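Local atomic coordinates of novel immune-type receptor 11 (Ictalurus punctatus, PDB entry 2QTE), a protein that probably acts as a cell-surface immune receptor of bony fish, using an immunoglobulin V-type extracellular domain in allogeneic recognition. Residues Leu6-Lys12 / Gly106-Phe111; Glu20-Ser24 / Val71-Phe76; Lys29-Trp34 / Tyr45-Tyr49. The protein carries 1 engineered substitution. One frame throughout, in Å; residues are numbered along the deposited sequence.

Contact 1: Leu6-Lys12 / Gly106-Phe111; sequences LHVKTVK and GTRLQF
At one edge of the β-sandwich, strand His7-Thr10 lies alongside the end of the last strand, Gly106-Gln110, the two running the same way with their axes 25° apart. The parallel ladder begins where His7 N donates to Gly106 O (2.9 Å). It then alternates between the strands, Arg108 N to His7 O, Lys9 N to Arg108 O and Gln110 N to Lys9 O, and finishes with Val11 N on Gln110 O (3.0 Å). On the face carrying Val8, Thr10, Arg108 and Gln110, Gln110 CG lies between its backbone N and carbonyl carbon (chi1 77°), and the extended chain carries NE2 to a nearly straight bond with Thr10 OG1 (3.0 Å, 164°), the hydroxyl oxygen close to the amide plane. Val8 lies beside Arg108, placing CG1 over one face of the guanidinium while CG2 approaches NH2 at 3.5 Å. This is the A'-G pairing of an immunoglobulin V-set domain, which adds the N-terminal strand to the sheet of the C-terminal one. The other face looks toward strand 17-19, where Leu109 and Thr107 meet Val17 and Met19. Here Leu109 CD1 packs on Val11 CG1 (3.8 Å), and Thr107 CG2 meets Lys9 CG. Further along, Val11 CG2 sits over the face of the terminal Phe111 ring, 3.8 Å from its centroid. At the opposite end, Leu6 CD2 rests on Gly106 CA (3.6 Å), and Leu6 packs on Lys41 of the second subunit.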
loop_
_atom_site.group_PDB
_atom_site.type_symbol
_atom_site.label_atom_id
_atom_site.label_comp_id
_atom_site.label_asym_id
_atom_site.label_seq_id
_atom_site.Cartn_x
_atom_site.Cartn_y
_atom_site.Cartn_z
ATOM N N LEU A 6 -9.524 0.124 8.368
ATOM C CA LEU A 6 -8.626 -0.786 8.989
ATOM C C LEU A 6 -9.200 -1.189 10.333
ATOM O O LEU A 6 -9.854 -0.402 11.008
ATOM C CB LEU A 6 -7.281 -0.103 9.259
ATOM C CG LEU A 6 -6.481 0.438 8.092
ATOM C CD1 LEU A 6 -5.247 1.142 8.697
ATOM C CD2 LEU A 6 -6.094 -0.728 7.177
ATOM N N HIS A 7 -8.933 -2.427 10.708
ATOM C CA HIS A 7 -9.164 -2.905 12.061
ATOM C C HIS A 7 -8.039 -2.355 12.946
ATOM O O HIS A 7 -6.922 -2.287 12.496
ATOM C CB HIS A 7 -9.079 -4.428 12.032
ATOM C CG HIS A 7 -10.244 -5.096 11.356
ATOM N ND1 HIS A 7 -10.137 -5.731 10.130
ATOM C CD2 HIS A 7 -11.537 -5.242 11.747
ATOM C CE1 HIS A 7 -11.316 -6.234 9.797
ATOM N NE2 HIS A 7 -12.181 -5.948 10.757
ATOM N N VAL A 8 -8.337 -1.918 14.174
ATOM C CA VAL A 8 -7.288 -1.469 15.081
ATOM C C VAL A 8 -7.095 -2.528 16.156
ATOM O O VAL A 8 -8.062 -2.965 16.784
ATOM C CB VAL A 8 -7.536 -0.073 15.715
ATOM C CG1 VAL A 8 -6.309 0.369 16.523
ATOM C CG2 VAL A 8 -7.857 0.975 14.635
ATOM N N LYS A 9 -5.850 -2.966 16.339
ATOM C CA LYS A 9 -5.545 -4.025 17.302
ATOM C C LYS A 9 -4.498 -3.497 18.254
ATOM O O LYS A 9 -3.416 -3.072 17.826
ATOM C CB LYS A 9 -5.036 -5.265 16.582
ATOM C CG LYS A 9 -6.159 -6.133 16.004
ATOM C CD LYS A 9 -5.879 -7.629 16.136
ATOM C CE LYS A 9 -6.976 -8.471 15.445
ATOM N NZ LYS A 9 -8.051 -8.975 16.369
ATOM N N THR A 10 -4.852 -3.475 19.537
ATOM C CA THR A 10 -3.960 -2.994 20.585
ATOM C C THR A 10 -3.509 -4.169 21.396
ATOM O O THR A 10 -4.323 -4.908 21.913
ATOM C CB THR A 10 -4.655 -2.007 21.510
ATOM O OG1 THR A 10 -5.338 -1.025 20.725
ATOM C CG2 THR A 10 -3.636 -1.329 22.407
ATOM N N VAL A 11 -2.199 -4.352 21.480
ATOM C CA VAL A 11 -1.616 -5.514 22.102
ATOM C C VAL A 11 -0.515 -5.063 23.063
ATOM O O VAL A 11 0.010 -3.957 22.929
ATOM C CB VAL A 11 -1.018 -6.502 21.046
ATOM C CG1 VAL A 11 -2.085 -6.961 20.030
ATOM C CG2 VAL A 11 0.214 -5.895 20.333
ATOM N N LYS A 12 -0.184 -5.919 24.037
ATOM C CA LYS A 12 1.033 -5.742 24.852
ATOM C C LYS A 12 2.209 -6.619 24.350
ATOM O O LYS A 12 1.998 -7.645 23.689
ATOM C CB LYS A 12 0.727 -6.077 26.310
ATOM C CG LYS A 12 -0.505 -5.347 26.842
ATOM C CD LYS A 12 -0.894 -5.780 28.216
ATOM C CE LYS A 12 -1.750 -4.673 28.900
ATOM N NZ LYS A 12 -3.181 -4.840 28.530
ATOM N N GLY A 106 -7.276 -4.585 6.308
ATOM C CA GLY A 106 -5.978 -4.299 6.922
ATOM C C GLY A 106 -6.122 -4.047 8.391
ATOM O O GLY A 106 -7.231 -3.874 8.888
ATOM N N THR A 107 -4.996 -3.995 9.095
ATOM C CA THR A 107 -5.019 -3.841 10.534
ATOM C C THR A 107 -3.916 -2.896 10.871
ATOM O O THR A 107 -2.833 -2.977 10.333
ATOM C CB THR A 107 -4.766 -5.203 11.239
ATOM O OG1 THR A 107 -5.881 -6.058 11.004
ATOM C CG2 THR A 107 -4.594 -5.045 12.747
ATOM N N ARG A 108 -4.208 -1.989 11.783
ATOM C CA ARG A 108 -3.202 -1.146 12.356
ATOM C C ARG A 108 -2.883 -1.742 13.723
ATOM O O ARG A 108 -3.712 -1.698 14.621
ATOM C CB ARG A 108 -3.721 0.255 12.556
ATOM C CG ARG A 108 -2.608 1.158 13.194
ATOM C CD ARG A 108 -2.824 2.640 12.844
ATOM N NE ARG A 108 -4.165 3.060 13.261
ATOM C CZ ARG A 108 -4.503 3.352 14.516
ATOM N NH1 ARG A 108 -3.616 3.302 15.495
ATOM N NH2 ARG A 108 -5.732 3.714 14.785
ATOM N N LEU A 109 -1.704 -2.322 13.843
ATOM C CA LEU A 109 -1.284 -2.963 15.064
ATOM C C LEU A 109 -0.497 -1.973 15.885
ATOM O O LEU A 109 0.494 -1.391 15.428
ATOM C CB LEU A 109 -0.461 -4.228 14.738
ATOM C CG LEU A 109 -0.042 -5.127 15.916
ATOM C CD1 LEU A 109 -1.238 -5.946 16.426
ATOM C CD2 LEU A 109 1.089 -6.042 15.458
ATOM N N GLN A 110 -0.939 -1.781 17.127
ATOM C CA GLN A 110 -0.331 -0.762 17.950
ATOM C C GLN A 110 -0.154 -1.272 19.363
ATOM O O GLN A 110 -0.806 -2.221 19.810
ATOM C CB GLN A 110 -1.200 0.507 17.968
ATOM C CG GLN A 110 -2.423 0.383 18.885
ATOM C CD GLN A 110 -3.267 1.635 18.913
ATOM O OE1 GLN A 110 -2.793 2.708 18.530
ATOM N NE2 GLN A 110 -4.534 1.500 19.352
ATOM N N PHE A 111 0.777 -0.625 20.030
ATOM C CA PHE A 111 0.948 -0.787 21.434
ATOM C C PHE A 111 0.499 0.465 22.185
ATOM O O PHE A 111 0.324 1.532 21.560
ATOM C CB PHE A 111 2.407 -1.093 21.673
ATOM C CG PHE A 111 2.846 -2.417 21.068
ATOM C CD1 PHE A 111 3.015 -3.542 21.872
ATOM C CD2 PHE A 111 3.076 -2.530 19.690
ATOM C CE1 PHE A 111 3.423 -4.760 21.311
ATOM C CE2 PHE A 111 3.479 -3.742 19.122
ATOM C CZ PHE A 111 3.654 -4.858 19.936
ATOM O OXT PHE A 111 0.339 0.312 23.414
HETATM O O HOH W 1 0.236 -2.393 24.796
#

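Contact 2: Glu20-Ser24 / Val71-Phe76; sequences ECSMS and VNDQKF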
loop_
_atom_site.group_PDB
_atom_site.type_symbol
_atom_site.label_atom_id
_atom_site.label_comp_id
_atom_site.label_asym_id
_atom_site.label_seq_id
_atom_site.Cartn_x
_atom_site.Cartn_y
_atom_site.Cartn_z
ATOM N N GLU A 20 -6.618 -10.676 10.238
ATOM C CA GLU A 20 -7.444 -11.467 9.367
ATOM C C GLU A 20 -7.550 -10.908 7.945
ATOM O O GLU A 20 -7.510 -9.706 7.749
ATOM C CB GLU A 20 -8.834 -11.515 9.976
ATOM C CG GLU A 20 -8.995 -12.493 11.140
ATOM C CD GLU A 20 -8.918 -11.830 12.497
ATOM O OE1 GLU A 20 -8.674 -12.554 13.503
ATOM O OE2 GLU A 20 -9.103 -10.589 12.567
ATOM N N CYS A 21 -7.650 -11.791 6.963
ATOM C CA CYS A 21 -7.971 -11.416 5.602
ATOM C C CYS A 21 -8.782 -12.577 5.032
ATOM O O CYS A 21 -8.340 -13.712 5.104
ATOM C CB CYS A 21 -6.706 -11.235 4.787
ATOM S SG CYS A 21 -6.945 -10.844 3.023
ATOM N N SER A 22 -9.965 -12.309 4.481
ATOM C CA SER A 22 -10.783 -13.397 3.922
ATOM C C SER A 22 -10.328 -13.803 2.521
ATOM O O SER A 22 -9.746 -13.010 1.771
ATOM C CB SER A 22 -12.284 -13.080 3.994
ATOM O OG SER A 22 -13.077 -14.124 3.422
ATOM N N MET A 23 -10.592 -15.057 2.185
ATOM C CA MET A 23 -10.156 -15.673 0.946
ATOM C C MET A 23 -11.349 -15.782 -0.012
ATOM O O MET A 23 -11.179 -15.840 -1.237
ATOM C CB MET A 23 -9.597 -17.076 1.265
ATOM C CG MET A 23 -8.786 -17.731 0.192
ATOM S SD MET A 23 -7.182 -16.965 0.081
ATOM C CE MET A 23 -6.131 -18.116 0.965
ATOM N N SER A 24 -12.558 -15.790 0.548
ATOM C CA SER A 24 -13.743 -16.171 -0.224
ATOM C C SER A 24 -13.762 -15.541 -1.625
ATOM O O SER A 24 -14.000 -16.247 -2.614
ATOM C CB SER A 24 -15.050 -15.950 0.557
ATOM O OG SER A 24 -14.959 -14.902 1.523
ATOM N N VAL A 71 -3.699 -20.477 6.315
ATOM C CA VAL A 71 -4.174 -20.370 4.941
ATOM C C VAL A 71 -5.057 -21.574 4.627
ATOM O O VAL A 71 -4.609 -22.718 4.750
ATOM C CB VAL A 71 -3.008 -20.273 3.944
ATOM C CG1 VAL A 71 -3.502 -20.224 2.483
ATOM C CG2 VAL A 71 -2.079 -19.043 4.319
ATOM N N ASN A 72 -6.308 -21.308 4.250
ATOM C CA ASN A 72 -7.219 -22.338 3.774
ATOM C C ASN A 72 -8.206 -21.791 2.703
ATOM O O ASN A 72 -7.926 -20.781 2.074
ATOM C CB ASN A 72 -7.929 -23.047 4.938
ATOM C CG ASN A 72 -8.748 -22.117 5.829
ATOM O OD1 ASN A 72 -9.518 -21.268 5.360
ATOM N ND2 ASN A 72 -8.612 -22.303 7.136
ATOM N N ASP A 73 -9.325 -22.472 2.481
ATOM C CA ASP A 73 -10.333 -22.010 1.512
ATOM C C ASP A 73 -10.997 -20.700 1.933
ATOM O O ASP A 73 -11.632 -20.006 1.121
ATOM C CB ASP A 73 -11.418 -23.086 1.322
ATOM C CG ASP A 73 -11.060 -24.120 0.247
ATOM O OD1 ASP A 73 -11.573 -25.268 0.367
ATOM O OD2 ASP A 73 -10.280 -23.809 -0.708
ATOM N N GLN A 74 -10.874 -20.377 3.219
ATOM C CA GLN A 74 -11.613 -19.262 3.761
ATOM C C GLN A 74 -10.708 -18.181 4.324
ATOM O O GLN A 74 -11.141 -17.032 4.443
ATOM C CB GLN A 74 -12.637 -19.733 4.798
ATOM C CG GLN A 74 -13.765 -20.651 4.199
ATOM C CD GLN A 74 -13.428 -22.152 4.267
ATOM O OE1 GLN A 74 -12.768 -22.712 3.378
ATOM N NE2 GLN A 74 -13.882 -22.800 5.337
ATOM N N LYS A 75 -9.456 -18.526 4.629
ATOM C CA LYS A 75 -8.611 -17.658 5.452
ATOM C C LYS A 75 -7.266 -17.377 4.844
ATOM O O LYS A 75 -6.653 -18.245 4.233
ATOM C CB LYS A 75 -8.370 -18.305 6.822
ATOM C CG LYS A 75 -9.601 -18.440 7.683
ATOM C CD LYS A 75 -9.269 -19.078 9.015
ATOM C CE LYS A 75 -10.522 -19.284 9.822
ATOM N NZ LYS A 75 -10.237 -19.330 11.286
ATOM N N PHE A 76 -6.778 -16.164 5.034
ATOM C CA PHE A 76 -5.415 -15.884 4.697
ATOM C C PHE A 76 -4.919 -15.017 5.845
ATOM O O PHE A 76 -4.598 -13.828 5.664
ATOM C CB PHE A 76 -5.396 -15.189 3.344
ATOM C CG PHE A 76 -4.027 -14.971 2.775
ATOM C CD1 PHE A 76 -3.215 -16.048 2.426
ATOM C CD2 PHE A 76 -3.553 -13.683 2.545
ATOM C CE1 PHE A 76 -1.958 -15.856 1.904
ATOM C CE2 PHE A 76 -2.279 -13.495 2.019
ATOM C CZ PHE A 76 -1.482 -14.569 1.692
#
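A thioether methyl pushed into the mouth of a turn sets this contact apart: Met23 CE lies 3.4 Å from Asn72 O and 3.3 Å from Lys75 O, two backbone carbonyls of the loop it enters. The chain gets there by bending. CG stands opposite the backbone N (chi1 -165°), and bends at the next two torsions bring CE up against the loop's carbonyls. CE also touches Val71 CG1 and Phe76 CB, while SD makes an oblique Met-aromatic contact, 5.4 Å from the centroid of the Phe76 ring. The turn itself, which links strands 67-71 and 76-80 (D and E of a V-set domain), is shaped by Asn72. Its OD1 takes an in-plane bond from Gln74 N (2.7 Å), an Asx turn, and a weaker one from Lys75 N; Asn72 N in turn bonds Lys75 O. Two backbone bonds tie it to residues 20-24, which follow strand 17-19. Phe76 N donates to Cys21 O at 2.9 Å, nearly in line with the carbonyl. Met23 N reaches Gln74 O at 3.0 Å from well above the carbonyl plane, 62° out of it. Cys21 is half of the disulfide to Cys93, the bond joining the two sheets, and its SG sits at the edge of the Phe76 ring. A methyl on sulfur is probably slightly positive, so its place against the two carbonyl oxygens is likely to be electrostatically favourable as well as well packed.

Contact 3: Lys29-Trp34 / Tyr45-Tyr49; sequences KDNLAW and YFVRY. Engineered in segment 29-34: Asp30 (natural residue Asn).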
loop_
_atom_site.group_PDB
_atom_site.type_symbol
_atom_site.label_atom_id
_atom_site.label_comp_id
_atom_site.label_asym_id
_atom_site.label_seq_id
_atom_site.Cartn_x
_atom_site.Cartn_y
_atom_site.Cartn_z
ATOM N N LYS A 29 -5.714 -16.631 -6.422
ATOM C CA LYS A 29 -5.034 -16.890 -5.126
ATOM C C LYS A 29 -3.585 -16.507 -5.194
ATOM O O LYS A 29 -3.014 -16.024 -4.227
ATOM C CB LYS A 29 -5.166 -18.361 -4.707
ATOM C CG LYS A 29 -6.122 -18.618 -3.548
ATOM C CD LYS A 29 -7.557 -18.831 -3.992
ATOM C CE LYS A 29 -8.404 -19.347 -2.840
ATOM N NZ LYS A 29 -7.992 -20.704 -2.342
ATOM N N ASP A 30 -3.009 -16.687 -6.370
ATOM C CA ASP A 30 -1.596 -16.505 -6.579
ATOM C C ASP A 30 -1.079 -15.067 -6.539
ATOM O O ASP A 30 0.109 -14.886 -6.365
ATOM C CB ASP A 30 -1.176 -17.172 -7.893
ATOM C CG ASP A 30 -1.700 -18.616 -8.022
ATOM O OD1 ASP A 30 -2.033 -19.258 -6.979
ATOM O OD2 ASP A 30 -1.766 -19.087 -9.190
ATOM N N ASN A 31 -1.942 -14.061 -6.701
ATOM C CA ASN A 31 -1.513 -12.655 -6.592
ATOM C C ASN A 31 -1.968 -12.020 -5.291
ATOM O O ASN A 31 -2.122 -10.786 -5.192
ATOM C CB ASN A 31 -1.987 -11.802 -7.785
ATOM C CG ASN A 31 -1.470 -12.313 -9.115
ATOM O OD1 ASN A 31 -1.112 -13.470 -9.238
ATOM N ND2 ASN A 31 -1.452 -11.452 -10.124
ATOM N N LEU A 32 -2.154 -12.867 -4.284
ATOM C CA LEU A 32 -2.607 -12.409 -2.993
ATOM C C LEU A 32 -1.459 -12.401 -1.971
ATOM O O LEU A 32 -0.616 -13.318 -1.960
ATOM C CB LEU A 32 -3.752 -13.276 -2.540
ATOM C CG LEU A 32 -4.348 -13.028 -1.186
ATOM C CD1 LEU A 32 -5.184 -11.754 -1.151
ATOM C CD2 LEU A 32 -5.180 -14.236 -0.838
ATOM N N ALA A 33 -1.408 -11.336 -1.164
ATOM C CA ALA A 33 -0.257 -11.088 -0.323
ATOM C C ALA A 33 -0.598 -10.096 0.754
ATOM O O ALA A 33 -1.536 -9.306 0.608
ATOM C CB ALA A 33 0.908 -10.525 -1.187
ATOM N N TRP A 34 0.200 -10.081 1.821
ATOM C CA TRP A 34 0.047 -9.104 2.854
ATOM C C TRP A 34 1.187 -8.133 2.660
ATOM O O TRP A 34 2.302 -8.539 2.329
ATOM C CB TRP A 34 0.216 -9.759 4.240
ATOM C CG TRP A 34 -1.019 -10.354 4.847
ATOM C CD1 TRP A 34 -1.393 -11.655 4.833
ATOM C CD2 TRP A 34 -2.031 -9.647 5.594
ATOM N NE1 TRP A 34 -2.597 -11.812 5.512
ATOM C CE2 TRP A 34 -3.003 -10.590 5.977
ATOM C CE3 TRP A 34 -2.209 -8.314 5.958
ATOM C CZ2 TRP A 34 -4.104 -10.248 6.736
ATOM C CZ3 TRP A 34 -3.322 -7.960 6.693
ATOM C CH2 TRP A 34 -4.269 -8.921 7.053
ATOM N N TYR A 45 5.784 -5.586 0.260
ATOM C CA TYR A 45 5.403 -6.992 0.261
ATOM C C TYR A 45 6.084 -7.752 1.400
ATOM O O TYR A 45 7.309 -7.708 1.556
ATOM C CB TYR A 45 5.775 -7.623 -1.105
ATOM C CG TYR A 45 6.103 -9.109 -1.080
ATOM C CD1 TYR A 45 5.117 -10.059 -0.869
ATOM C CD2 TYR A 45 7.398 -9.560 -1.309
ATOM C CE1 TYR A 45 5.443 -11.419 -0.854
ATOM C CE2 TYR A 45 7.714 -10.893 -1.299
ATOM C CZ TYR A 45 6.734 -11.815 -1.066
ATOM O OH TYR A 45 7.070 -13.164 -1.055
ATOM N N PHE A 46 5.256 -8.442 2.184
ATOM C CA PHE A 46 5.667 -9.082 3.423
ATOM C C PHE A 46 5.620 -10.572 3.308
ATOM O O PHE A 46 6.584 -11.263 3.650
ATOM C CB PHE A 46 4.769 -8.589 4.584
ATOM C CG PHE A 46 5.170 -9.099 5.920
ATOM C CD1 PHE A 46 6.483 -9.017 6.331
ATOM C CD2 PHE A 46 4.230 -9.648 6.787
ATOM C CE1 PHE A 46 6.867 -9.509 7.588
ATOM C CE2 PHE A 46 4.600 -10.135 8.041
ATOM C CZ PHE A 46 5.908 -10.039 8.442
ATOM N N VAL A 47 4.472 -11.086 2.861
ATOM C CA VAL A 47 4.249 -12.531 2.747
ATOM C C VAL A 47 3.170 -12.768 1.702
ATOM O O VAL A 47 2.199 -12.068 1.695
ATOM C CB VAL A 47 3.889 -13.206 4.127
ATOM C CG1 VAL A 47 2.707 -12.546 4.803
ATOM C CG2 VAL A 47 3.624 -14.673 3.976
ATOM N N ARG A 48 3.375 -13.723 0.798
ATOM C CA ARG A 48 2.428 -13.984 -0.269
ATOM C C ARG A 48 1.806 -15.369 -0.170
ATOM O O ARG A 48 2.356 -16.279 0.442
ATOM C CB ARG A 48 3.035 -13.767 -1.670
ATOM C CG ARG A 48 4.188 -14.661 -2.004
ATOM C CD ARG A 48 4.951 -14.112 -3.231
ATOM N NE ARG A 48 6.229 -14.799 -3.440
ATOM C CZ ARG A 48 6.411 -15.845 -4.235
ATOM N NH1 ARG A 48 7.620 -16.387 -4.340
ATOM N NH2 ARG A 48 5.394 -16.345 -4.928
ATOM N N TYR A 49 0.636 -15.508 -0.767
ATOM C CA TYR A 49 0.071 -16.831 -0.970
ATOM C C TYR A 49 1.015 -17.635 -1.861
ATOM O O TYR A 49 1.686 -17.093 -2.746
ATOM C CB TYR A 49 -1.317 -16.721 -1.591
ATOM C CG TYR A 49 -1.907 -18.053 -1.885
ATOM C CD1 TYR A 49 -1.530 -18.758 -3.033
ATOM C CD2 TYR A 49 -2.819 -18.638 -0.998
ATOM C CE1 TYR A 49 -2.052 -20.014 -3.308
ATOM C CE2 TYR A 49 -3.372 -19.885 -1.262
ATOM C CZ TYR A 49 -2.978 -20.569 -2.431
ATOM O OH TYR A 49 -3.503 -21.809 -2.701
#
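Strands Leu32-Trp34 and Tyr45-Tyr49 run antiparallel, their axes 154° apart, as the C-C' hairpin of the V-set domain. Tyr49 N bonds Leu32 O and Trp34 N bonds Val47 O, each at 2.8 Å, with Ala33 and Arg48 forming the non-hydrogen-bonded pair between them. The ladder slips into a classic β bulge: Trp34 O accepts from Phe46 N at 3.0 Å and, weakly, from Val47 N, so two residues face one. Ala33 CB points to the sheet face that meets the second subunit, touching the edge of the Tyr45 ring. On the inner face Trp34 and Val47 stand side by side, CB to CG1 3.8 Å, and the indole NE1 donates beyond the hairpin to Phe76 O. Tyr49 buries more surface here than any other residue. With CG opposite its backbone N (chi1 177°), the ring extends beneath the short 3-10 turn, where Lys29 CB makes a CH-pi contact over its face, 3.9 Å from the centroid. Tyr49 also packs on Phe76 and Val71. A serine here would probably leave the Lys29 chain without its platform and open a gap beside both. The engineered Asp30 approaches the same ring obliquely, OD1 lying 3.7 Å from Tyr49 CE1.

Contacts 1 and 3 belong to the same sheet but lie on opposite sides of the chain's centre, about 20 Å apart between contact centres. Contact 1 joins an edge strand by regular parallel bonds and bears much of its polar chemistry outward; contact 3 is a bulged antiparallel hairpin nearer the middle. Both also touch the second subunit, whereas contact 2 does not. Contact 2 draws on loop ends of the other sheet, and its buried side is sulfur and aromatic rather than amide and guanidinium. It meets contact 3 in the core around the Trp34 indole, on which Cys21 packs. Its link to contact 1 is slighter, Lys9 CE against Glu20 OE2.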